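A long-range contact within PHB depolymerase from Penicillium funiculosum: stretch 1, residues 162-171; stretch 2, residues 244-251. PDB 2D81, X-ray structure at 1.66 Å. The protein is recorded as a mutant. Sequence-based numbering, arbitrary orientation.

Stretch 1, residues 162-171: YDGAGAALKW
Stretch 2 244-251: NTGYNKWA

Where two helices pack at an angle, small residues let large rings come close, and a capping side chain can serve both partners; this contact in PHB depolymerase illustrates the principle. Helix 164-171 runs regularly (phi near -63°, psi near -44°), and its axis approaches that of helix 247-251 to 8.8 Å, the N-to-C directions differing by 44° (signed crossing angle -44°). The register sets Ala-165 CA 5.2 Å from Tyr-247 CA and Gly-166 CA 6.5 Å from Trp-250 CA. Gly-246, just before helix 247-251, has positive phi (phi/psi 94/3°), where a CB would jam against Thr-245 O.

The polar interactions centre on Asp-163 (phi/psi -80/86°, chi1 t, chi2 -175°). As N-cap, its OD2 accepts from Gly-166 N at 3.0 Å, while its OD1 accepts from Trp-250 NE1 at 2.8 Å, near the plane of the indole. One carboxylate thus ties the helix start to the other stretch. Water extends the link: water 1 lies 2.9 Å from Ala-165 N, from which it accepts, and 2.8 Å from Thr-245 O; water 2 lies 2.9 Å from Asp-163 OD2 and 3.0 Å from Gly-246 O.

Ring faces receive aliphatic carbons. Trp-250 (chi1 m, chi2 94°) lays its five-membered ring 3.5 Å, centroid to atom, from Gly-166 CA. A CB on Gly-166 would fall 2.4 Å from Trp-250 NE1, so this closeness depends on glycine. Over the same indole face extends Lys-170 (m, t, m, t), its CD 3.8 Å from Trp-250 CH2. Ala-165 CB sits 4.0 Å from the centroid of the Tyr-247 ring (chi1 m, chi2 92°), 12° off its normal.

Apolar packing completes the contact: Leu-169 (m, t) places CD1 3.7 Å from Trp-250 CB and 4.2 Å from Tyr-247 CD2.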

# COMPACT_ATOMS: atom_id res chain seq x y z
N TYR A 162 16.65 3.94 -8.22
CA TYR A 162 15.37 4.59 -8.48
C TYR A 162 14.64 4.84 -7.17
O TYR A 162 14.35 3.91 -6.42
CB TYR A 162 14.50 3.71 -9.39
CG TYR A 162 13.13 4.28 -9.67
CD1 TYR A 162 11.98 3.69 -9.14
CD2 TYR A 162 12.98 5.41 -10.48
CE1 TYR A 162 10.71 4.21 -9.41
CE2 TYR A 162 11.71 5.93 -10.76
CZ TYR A 162 10.58 5.33 -10.23
OH TYR A 162 9.34 5.84 -10.52
N ASP A 163 14.36 6.11 -6.91
CA ASP A 163 13.68 6.53 -5.69
C ASP A 163 12.18 6.30 -5.85
O ASP A 163 11.44 7.21 -6.24
CB ASP A 163 13.96 8.01 -5.42
CG ASP A 163 13.35 8.50 -4.12
OD1 ASP A 163 13.45 9.71 -3.85
OD2 ASP A 163 12.78 7.69 -3.37
N GLY A 164 11.73 5.08 -5.56
CA GLY A 164 10.33 4.73 -5.74
C GLY A 164 9.40 5.48 -4.81
O GLY A 164 8.35 5.95 -5.25
N ALA A 165 9.77 5.59 -3.54
CA ALA A 165 8.94 6.29 -2.57
C ALA A 165 8.73 7.73 -3.01
O ALA A 165 7.61 8.24 -2.99
CB ALA A 165 9.59 6.25 -1.19
N GLY A 166 9.82 8.37 -3.42
CA GLY A 166 9.73 9.75 -3.88
C GLY A 166 8.89 9.90 -5.13
O GLY A 166 8.10 10.83 -5.24
N ALA A 167 9.05 8.98 -6.07
CA ALA A 167 8.28 9.02 -7.30
C ALA A 167 6.79 8.92 -6.99
O ALA A 167 5.98 9.68 -7.52
CB ALA A 167 8.70 7.88 -8.22
N ALA A 168 6.43 7.97 -6.13
CA ALA A 168 5.03 7.76 -5.77
C ALA A 168 4.44 8.98 -5.06
O ALA A 168 3.35 9.45 -5.41
CB ALA A 168 4.89 6.53 -4.88
N LEU A 169 5.15 9.50 -4.07
CA LEU A 169 4.65 10.64 -3.30
C LEU A 169 4.56 11.91 -4.13
O LEU A 169 3.59 12.67 -4.01
CB LEU A 169 5.52 10.88 -2.06
CG LEU A 169 5.48 9.79 -0.99
CD1 LEU A 169 6.45 10.14 0.13
CD2 LEU A 169 4.05 9.66 -0.44
N LYS A 170 5.56 12.15 -4.97
CA LYS A 170 5.52 13.30 -5.85
C LYS A 170 4.40 13.18 -6.88
O LYS A 170 3.77 14.17 -7.23
CB LYS A 170 6.87 13.50 -6.55
CG LYS A 170 7.94 14.07 -5.63
CD LYS A 170 9.23 14.41 -6.37
CE LYS A 170 9.93 13.17 -6.88
NZ LYS A 170 11.18 13.53 -7.61
N TRP A 171 4.14 11.97 -7.36
CA TRP A 171 3.06 11.81 -8.32
C TRP A 171 1.71 12.06 -7.66
O TRP A 171 0.85 12.75 -8.21
CB TRP A 171 3.05 10.42 -8.96
CG TRP A 171 2.01 10.34 -10.03
CD1 TRP A 171 0.79 9.73 -9.96
CD2 TRP A 171 2.07 10.99 -11.30
NE1 TRP A 171 0.08 9.97 -11.12
CE2 TRP A 171 0.84 10.74 -11.96
CE3 TRP A 171 3.04 11.77 -11.95
CZ2 TRP A 171 0.56 11.24 -13.23
CZ3 TRP A 171 2.76 12.27 -13.22
CH2 TRP A 171 1.52 12.00 -13.84
N ASN A 244 14.08 1.75 5.46
CA ASN A 244 14.86 1.53 4.24
C ASN A 244 14.13 1.89 2.95
O ASN A 244 14.75 1.92 1.88
CB ASN A 244 15.30 0.06 4.16
CG ASN A 244 16.45 -0.26 5.11
OD1 ASN A 244 16.58 0.33 6.18
ND2 ASN A 244 17.27 -1.23 4.72
N THR A 245 12.83 2.18 3.03
CA THR A 245 12.05 2.43 1.82
C THR A 245 12.16 3.87 1.34
O THR A 245 11.98 4.14 0.15
CB THR A 245 10.56 2.10 2.03
OG1 THR A 245 10.09 2.74 3.22
CG2 THR A 245 10.36 0.59 2.14
N GLY A 246 12.43 4.79 2.26
CA GLY A 246 12.65 6.17 1.86
C GLY A 246 11.45 7.09 1.89
O GLY A 246 11.56 8.26 1.50
N TYR A 247 10.29 6.60 2.34
CA TYR A 247 9.12 7.47 2.46
C TYR A 247 9.39 8.61 3.42
O TYR A 247 9.02 9.76 3.17
CB TYR A 247 7.90 6.70 2.98
CG TYR A 247 7.31 5.69 2.03
CD1 TYR A 247 7.72 4.36 2.06
CD2 TYR A 247 6.31 6.05 1.13
CE1 TYR A 247 7.13 3.41 1.22
CE2 TYR A 247 5.72 5.12 0.29
CZ TYR A 247 6.14 3.80 0.34
OH TYR A 247 5.56 2.86 -0.48
N ASN A 248 10.04 8.29 4.54
CA ASN A 248 10.17 9.26 5.62
C ASN A 248 11.03 10.45 5.21
O ASN A 248 10.82 11.56 5.69
CB ASN A 248 10.77 8.59 6.87
CG ASN A 248 9.90 7.47 7.39
OD1 ASN A 248 8.71 7.41 7.10
ND2 ASN A 248 10.50 6.57 8.17
N LYS A 249 12.00 10.21 4.33
CA LYS A 249 12.87 11.28 3.84
C LYS A 249 12.05 12.38 3.18
O LYS A 249 12.34 13.57 3.34
CB LYS A 249 13.87 10.72 2.83
CG LYS A 249 14.81 9.67 3.40
CD LYS A 249 15.80 9.19 2.35
CE LYS A 249 16.76 8.17 2.94
NZ LYS A 249 17.57 8.76 4.05
N TRP A 250 11.03 11.98 2.42
CA TRP A 250 10.15 12.94 1.75
C TRP A 250 9.11 13.53 2.70
O TRP A 250 8.83 14.73 2.66
CB TRP A 250 9.45 12.27 0.56
CG TRP A 250 10.38 12.01 -0.58
CD1 TRP A 250 11.07 10.86 -0.84
CD2 TRP A 250 10.78 12.95 -1.59
NE1 TRP A 250 11.88 11.03 -1.95
CE2 TRP A 250 11.71 12.30 -2.42
CE3 TRP A 250 10.43 14.28 -1.86
CZ2 TRP A 250 12.31 12.94 -3.52
CZ3 TRP A 250 11.02 14.92 -2.95
CH2 TRP A 250 11.95 14.24 -3.76
N ALA A 251 8.55 12.69 3.56
CA ALA A 251 7.56 13.15 4.53
C ALA A 251 8.14 14.26 5.40
O ALA A 251 7.45 15.22 5.74
CB ALA A 251 7.10 11.98 5.40
O HOH W 1 12.37 4.79 -2.54
O HOH W 2 13.56 8.44 -0.70